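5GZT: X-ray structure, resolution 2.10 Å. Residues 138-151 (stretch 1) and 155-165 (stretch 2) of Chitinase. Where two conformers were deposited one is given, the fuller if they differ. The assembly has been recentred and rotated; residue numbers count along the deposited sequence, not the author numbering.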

# COMPACT_ATOMS: atom_id res chain seq x y z
N ASN B 138 22.61 50.83 -3.00
CA ASN B 138 24.04 50.56 -2.77
C ASN B 138 24.56 51.51 -1.78
O ASN B 138 23.85 52.41 -1.31
CB ASN B 138 24.79 50.61 -4.10
CG ASN B 138 24.37 49.54 -5.06
OD1 ASN B 138 24.01 48.37 -4.73
ND2 ASN B 138 24.48 49.90 -6.32
N LEU B 139 25.83 51.34 -1.36
CA LEU B 139 26.37 52.13 -0.28
C LEU B 139 26.22 53.59 -0.52
O LEU B 139 25.94 54.34 0.42
CB LEU B 139 27.85 51.81 -0.12
CG LEU B 139 28.64 52.54 0.94
CD1 LEU B 139 28.05 52.20 2.29
CD2 LEU B 139 30.10 52.03 0.79
N GLY B 140 26.46 54.03 -1.73
CA GLY B 140 26.38 55.48 -2.01
C GLY B 140 24.97 56.05 -1.89
O GLY B 140 24.80 57.24 -1.63
N GLY B 141 23.96 55.17 -1.95
CA GLY B 141 22.55 55.57 -1.78
C GLY B 141 22.05 55.68 -0.38
O GLY B 141 20.81 55.98 -0.13
N LYS B 142 22.97 55.46 0.55
CA LYS B 142 22.65 55.48 1.95
C LYS B 142 21.89 56.76 2.32
O LYS B 142 22.32 57.86 1.99
CB LYS B 142 23.94 55.50 2.76
CG LYS B 142 23.76 55.10 4.21
CD LYS B 142 25.11 55.17 4.93
CE LYS B 142 24.89 54.79 6.38
NZ LYS B 142 25.84 55.53 7.24
N GLY B 143 20.81 56.63 3.08
CA GLY B 143 20.07 57.80 3.55
C GLY B 143 19.12 58.36 2.49
O GLY B 143 18.59 59.44 2.67
N SER B 144 18.95 57.69 1.37
CA SER B 144 17.96 58.13 0.38
C SER B 144 16.53 58.15 1.00
O SER B 144 16.27 57.46 1.98
CB SER B 144 17.99 57.26 -0.86
OG SER B 144 19.17 57.55 -1.65
N SER B 145 15.67 58.99 0.44
CA SER B 145 14.27 59.15 0.90
C SER B 145 13.27 58.96 -0.23
O SER B 145 13.49 59.35 -1.41
CB SER B 145 14.04 60.51 1.55
OG SER B 145 14.43 61.54 0.68
N PHE B 146 12.17 58.31 0.13
CA PHE B 146 11.05 58.08 -0.78
C PHE B 146 9.77 58.67 -0.16
O PHE B 146 9.47 58.39 0.97
CB PHE B 146 10.82 56.64 -0.91
CG PHE B 146 11.89 55.94 -1.61
CD1 PHE B 146 13.01 55.46 -0.90
CD2 PHE B 146 11.78 55.66 -2.98
CE1 PHE B 146 14.00 54.74 -1.57
CE2 PHE B 146 12.78 54.96 -3.61
CZ PHE B 146 13.85 54.48 -2.90
N GLU B 147 9.07 59.51 -0.90
CA GLU B 147 7.74 60.01 -0.39
C GLU B 147 6.76 58.85 -0.38
O GLU B 147 6.02 58.73 0.54
CB GLU B 147 7.20 61.17 -1.20
CG GLU B 147 7.92 62.47 -0.90
CD GLU B 147 7.39 63.64 -1.70
OE1 GLU B 147 6.52 63.45 -2.60
OE2 GLU B 147 7.88 64.76 -1.45
N SER B 148 6.83 57.97 -1.37
CA SER B 148 6.07 56.74 -1.27
C SER B 148 7.01 55.52 -1.37
O SER B 148 7.84 55.42 -2.28
CB SER B 148 4.89 56.70 -2.25
OG SER B 148 5.26 56.61 -3.59
N ALA B 149 6.84 54.63 -0.41
CA ALA B 149 7.71 53.48 -0.23
C ALA B 149 7.81 52.66 -1.48
O ALA B 149 6.81 52.44 -2.13
CB ALA B 149 7.26 52.62 0.94
N PRO B 150 9.05 52.22 -1.84
CA PRO B 150 9.22 51.22 -2.91
C PRO B 150 8.58 49.91 -2.53
O PRO B 150 8.46 49.66 -1.36
CB PRO B 150 10.75 51.00 -3.00
CG PRO B 150 11.30 51.60 -1.78
CD PRO B 150 10.32 52.57 -1.19
N GLY B 151 8.23 49.08 -3.50
CA GLY B 151 7.58 47.77 -3.20
C GLY B 151 8.48 46.81 -2.47
O GLY B 151 8.07 46.18 -1.51
N GLY B 155 19.96 45.74 -1.39
CA GLY B 155 21.28 46.39 -1.44
C GLY B 155 21.78 46.64 -0.08
O GLY B 155 21.02 46.57 0.87
N ILE B 156 23.08 46.93 0.03
CA ILE B 156 23.74 47.00 1.33
C ILE B 156 23.23 48.09 2.25
O ILE B 156 23.33 47.98 3.49
CB ILE B 156 25.30 47.14 1.12
CG1 ILE B 156 26.06 46.69 2.34
CG2 ILE B 156 25.71 48.57 0.76
CD1 ILE B 156 27.58 46.72 2.11
N ALA B 157 22.73 49.20 1.70
CA ALA B 157 22.29 50.30 2.56
C ALA B 157 20.70 50.40 2.67
O ALA B 157 20.15 51.48 3.02
CB ALA B 157 22.89 51.60 2.06
N LYS B 158 20.03 49.30 2.36
CA LYS B 158 18.56 49.11 2.45
C LYS B 158 17.94 49.79 3.61
O LYS B 158 16.93 50.47 3.44
CB LYS B 158 18.22 47.68 2.79
CG LYS B 158 18.16 46.75 1.67
CD LYS B 158 17.51 45.43 2.06
CE LYS B 158 17.91 44.91 3.40
NZ LYS B 158 17.47 43.51 3.40
N ASP B 159 18.51 49.50 4.79
CA ASP B 159 17.92 49.85 6.08
C ASP B 159 18.09 51.29 6.47
O ASP B 159 17.48 51.77 7.47
CB ASP B 159 18.50 49.00 7.23
CG ASP B 159 18.17 47.56 7.13
OD1 ASP B 159 17.09 47.18 6.66
OD2 ASP B 159 19.02 46.78 7.58
N SER B 160 18.91 51.99 5.69
CA SER B 160 19.09 53.43 5.88
C SER B 160 18.06 54.35 5.21
O SER B 160 18.12 55.59 5.41
CB SER B 160 20.47 53.83 5.33
OG SER B 160 20.48 53.92 3.88
N VAL B 161 17.23 53.85 4.35
CA VAL B 161 16.37 54.76 3.57
C VAL B 161 15.15 55.12 4.43
O VAL B 161 14.74 54.37 5.31
CB VAL B 161 15.93 54.19 2.20
CG1 VAL B 161 17.13 53.74 1.39
CG2 VAL B 161 14.95 53.06 2.34
N THR B 162 14.65 56.32 4.22
CA THR B 162 13.40 56.75 4.86
C THR B 162 12.23 56.75 3.85
O THR B 162 12.42 56.94 2.65
CB THR B 162 13.53 58.10 5.48
OG1 THR B 162 14.10 59.00 4.53
CG2 THR B 162 14.35 58.00 6.78
N THR B 163 11.04 56.50 4.38
CA THR B 163 9.84 56.44 3.58
C THR B 163 8.61 57.17 4.21
O THR B 163 8.58 57.47 5.42
CB THR B 163 9.42 54.98 3.43
OG1 THR B 163 9.11 54.49 4.71
CG2 THR B 163 10.51 54.08 2.80
N GLY B 164 7.58 57.39 3.38
CA GLY B 164 6.24 57.82 3.85
C GLY B 164 6.38 59.26 4.24
O GLY B 164 7.45 59.85 4.00
N GLY B 165 5.36 59.85 4.86
CA GLY B 165 5.50 61.20 5.43
C GLY B 165 6.49 61.25 6.61
O GLY B 165 7.40 60.40 6.78
O HOH W 1 16.59 60.06 4.65
O HOH W 2 10.20 60.41 2.64

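How does stretch 2 first meet stretch 1? Ile156 lays its CG2 4.0 Å from CB of Leu139, a small apolar contact. Next, the CB of Ala157 points toward stretch 1 and sits 3.6 Å from Asn138 O and 3.9 Å from Lys142 CA; this compact methyl is buried against mostly backbone atoms.

What does Ser160 do? The p rotamer of Ser160 lets Ser160 OG serve two roles: it donates to Ala157 O (2.6 Å) and accepts from Gly143 N (2.8 Å), tying the 3-10 segment to the type II turn of Gly141 to Ser144. Glycine suits position 143, where a side chain would jam against the preceding carbonyl.

Where do the backbones pair? Beyond Val161, whose CB lies 4.3 Å from CE1 at the edge of the Phe146 ring, Thr162 N donates to Ser144 O (3.0 Å) and Thr162 O accepts from Phe146 N (2.9 Å), in parallel register. Thr162 OG1 packs 3.3 Å from Ser145 CB, and a water bridges this hydroxyl to Gly143 O.

How does the contact end? Thr163 CG2 reaches Ala149 CB at 4.0 Å. Gly164 N then makes a weak, bent hydrogen bond to Phe146 O (3.2 Å); the positive phi of Gly164 favours glycine, while a second water links Phe146 O with Gly164 O.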